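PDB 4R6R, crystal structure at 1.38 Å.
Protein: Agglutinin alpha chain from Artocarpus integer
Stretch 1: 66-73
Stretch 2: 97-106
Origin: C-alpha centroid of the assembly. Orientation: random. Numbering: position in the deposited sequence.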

# COMPACT_ATOMS: atom_id res chain seq x y z
N MET A 66 2.59 18.61 2.75
CA MET A 66 1.27 18.47 2.09
C MET A 66 1.29 18.85 0.62
O MET A 66 0.43 18.47 -0.15
CB MET A 66 0.20 19.28 2.88
CG MET A 66 -0.02 18.72 4.28
SD MET A 66 -1.30 19.73 5.14
CE MET A 66 -2.86 19.32 4.29
N GLU A 67 2.25 19.67 0.20
CA GLU A 67 2.32 20.07 -1.20
C GLU A 67 3.74 20.44 -1.52
O GLU A 67 4.37 21.17 -0.74
CB GLU A 67 1.42 21.29 -1.55
CG GLU A 67 1.45 21.63 -3.04
CD GLU A 67 0.40 22.65 -3.47
OE1 GLU A 67 -0.44 23.05 -2.64
OE2 GLU A 67 0.38 23.04 -4.64
N VAL A 68 4.25 19.92 -2.64
CA VAL A 68 5.51 20.43 -3.21
C VAL A 68 5.15 21.14 -4.46
O VAL A 68 4.42 20.60 -5.30
CB VAL A 68 6.47 19.28 -3.51
CG1 VAL A 68 7.73 19.84 -4.18
CG2 VAL A 68 6.76 18.52 -2.21
N SER A 69 5.65 22.37 -4.66
CA SER A 69 5.34 23.05 -5.93
C SER A 69 6.61 23.81 -6.36
O SER A 69 7.61 23.87 -5.64
CB SER A 69 4.19 24.05 -5.83
OG SER A 69 4.48 25.02 -4.84
N GLY A 70 6.56 24.30 -7.59
CA GLY A 70 7.75 25.04 -8.06
C GLY A 70 7.58 25.37 -9.51
O GLY A 70 6.46 25.43 -10.08
N TYR A 71 8.71 25.73 -10.11
CA TYR A 71 8.78 26.07 -11.53
C TYR A 71 9.88 25.38 -12.21
O TYR A 71 10.96 25.19 -11.60
CB TYR A 71 9.04 27.63 -11.67
CG TYR A 71 7.85 28.46 -11.40
CD1 TYR A 71 7.47 28.79 -10.09
CD2 TYR A 71 7.05 28.94 -12.45
CE1 TYR A 71 6.30 29.53 -9.82
CE2 TYR A 71 5.88 29.64 -12.20
CZ TYR A 71 5.52 29.95 -10.91
OH TYR A 71 4.38 30.72 -10.65
N THR A 72 9.67 25.01 -13.49
CA THR A 72 10.75 24.51 -14.32
C THR A 72 10.97 25.46 -15.48
O THR A 72 10.03 26.15 -15.92
CB THR A 72 10.51 23.10 -14.84
OG1 THR A 72 9.38 23.12 -15.69
CG2 THR A 72 10.23 22.12 -13.73
N GLY A 73 12.20 25.54 -15.96
CA GLY A 73 12.41 26.48 -17.03
C GLY A 73 13.87 26.53 -17.42
O GLY A 73 14.73 25.85 -16.84
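Stretch 2 97-106: GVTSGTPFNL

Stretch 2 comes in as a loop, Val98 to Gly101, and from Thr102 becomes a strand that runs antiparallel to strand 66-73, the two directions differing by 148° and the axes approaching to 4.5 Å. The register pairs Thr102 with Thr72, Pro103 with Tyr71, Phe104 with Gly70, Asn105 with Ser69 and Leu106 with Val68. Every second pair closes a double hydrogen bond: Thr102 N to Thr72 O is 2.8 Å and Thr72 N to Thr102 O 2.9 Å; Phe104 N to Gly70 O is 2.9 Å and Gly70 N to Phe104 O 3.0 Å; Leu106 N to Val68 O is 2.8 Å and Val68 N to Leu106 O 3.0 Å. Proline, which has no amide hydrogen to give, falls at a non-hydrogen-bonded position, so Pro103 costs the ladder nothing; its CA instead lies 3.3 Å from Gly70 O in a CA-H...O contact.

One rule of this contact is aromatic over glycine. Phe104 takes chi1 p (70°) with chi2 at 89°, which brings its ring back over the neighbouring strand, with Gly70 N over one face. A CB on Gly70 would stand only 3.1 Å from Phe104 CZ, so the bare backbone makes room for the ring. On the same side of the sheet, Thr72, at chi1 p, places CG2 3.9 Å from Phe104 CD2, while its OG1 holds a water at 2.7 Å; that water also donates to Thr102 O at 3.0 Å. Val68 and Leu106, both t at chi1, are buried on this side too.

The other side carries Ser69, Tyr71, Pro103 and Asn105. Tyr71, chi1 m (-76°) and chi2 82°, has the largest area covered by stretch 2. Its ring is sandwiched: Pro103 CA lies over one face, Thr99 C and Ser100 N over the opposite one, and Gly101 O sits at the edge. Tyr71 CE2 reaches Pro103 CB at 3.8 Å, and Tyr71 CE1 reaches Thr99 CB at 3.7 Å. The loop is thus wrapped around the tyrosine, its turn helped by a weak hydrogen bond from Ser100 N to Val98 O at 2.9 Å. Gly101 permits the entry: its phi/psi of 115/-135 calls for glycine, and a CB there would clash with Thr72 O at 2.3 Å.

Farther along, Ser69 CB packs 3.7 Å from Asn105 CB, both residues at chi1 p. Glu67 points sideways from its CA, but an extended t,t chain carries OE2 to 3.3 Å from Asn105 CB.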

# COMPACT_ATOMS: atom_id res chain seq x y z
N GLY A 97 14.72 29.91 -4.97
CA GLY A 97 15.14 29.90 -6.39
C GLY A 97 14.41 31.02 -7.12
O GLY A 97 14.14 32.12 -6.53
N VAL A 98 14.02 30.77 -8.35
CA VAL A 98 13.40 31.76 -9.20
C VAL A 98 12.03 31.26 -9.63
O VAL A 98 11.93 30.18 -10.30
CB VAL A 98 14.27 32.04 -10.44
CG1 VAL A 98 13.57 33.00 -11.41
CG2 VAL A 98 15.63 32.55 -10.01
N THR A 99 11.02 32.05 -9.31
CA THR A 99 9.66 31.61 -9.66
C THR A 99 9.24 32.02 -11.06
O THR A 99 8.30 32.81 -11.23
CB THR A 99 8.67 32.10 -8.60
OG1 THR A 99 8.88 33.51 -8.38
CG2 THR A 99 8.92 31.37 -7.26
N SER A 100 9.94 31.45 -12.02
CA SER A 100 9.73 31.78 -13.42
C SER A 100 9.75 30.52 -14.20
O SER A 100 10.50 29.59 -13.91
CB SER A 100 10.92 32.61 -13.95
OG SER A 100 10.74 33.93 -13.49
N GLY A 101 8.90 30.52 -15.23
CA GLY A 101 8.83 29.47 -16.20
C GLY A 101 7.49 28.75 -16.12
O GLY A 101 6.45 29.40 -16.04
N THR A 102 7.54 27.42 -16.14
CA THR A 102 6.30 26.59 -16.15
C THR A 102 6.05 26.09 -14.72
O THR A 102 6.88 25.36 -14.20
CB THR A 102 6.49 25.39 -17.07
OG1 THR A 102 6.82 25.84 -18.40
CG2 THR A 102 5.22 24.56 -17.19
N PRO A 103 4.91 26.43 -14.12
CA PRO A 103 4.62 25.92 -12.78
C PRO A 103 4.30 24.44 -12.81
O PRO A 103 3.87 23.87 -13.82
CB PRO A 103 3.39 26.71 -12.36
CG PRO A 103 2.66 26.96 -13.66
CD PRO A 103 3.77 27.21 -14.66
N PHE A 104 4.61 23.81 -11.67
CA PHE A 104 4.11 22.44 -11.34
C PHE A 104 3.73 22.42 -9.89
O PHE A 104 4.15 23.22 -9.03
CB PHE A 104 5.13 21.34 -11.69
CG PHE A 104 6.31 21.36 -10.78
CD1 PHE A 104 6.28 20.60 -9.58
CD2 PHE A 104 7.42 22.16 -11.06
CE1 PHE A 104 7.33 20.68 -8.68
CE2 PHE A 104 8.50 22.19 -10.17
CZ PHE A 104 8.43 21.46 -8.98
N ASN A 105 2.86 21.46 -9.58
CA ASN A 105 2.48 21.25 -8.19
C ASN A 105 2.02 19.82 -7.94
O ASN A 105 1.33 19.21 -8.79
CB ASN A 105 1.49 22.25 -7.67
CG ASN A 105 0.14 22.09 -8.30
OD1 ASN A 105 -0.87 22.20 -7.61
ND2 ASN A 105 0.09 21.88 -9.62
N LEU A 106 2.49 19.31 -6.81
CA LEU A 106 2.02 18.00 -6.33
C LEU A 106 1.45 18.25 -4.95
O LEU A 106 2.17 18.18 -3.97
CB LEU A 106 3.19 16.99 -6.29
CG LEU A 106 2.87 15.49 -6.07
CD1 LEU A 106 2.51 15.04 -4.68
CD2 LEU A 106 1.83 14.95 -7.04
O HOH W 1 6.98 22.40 -14.69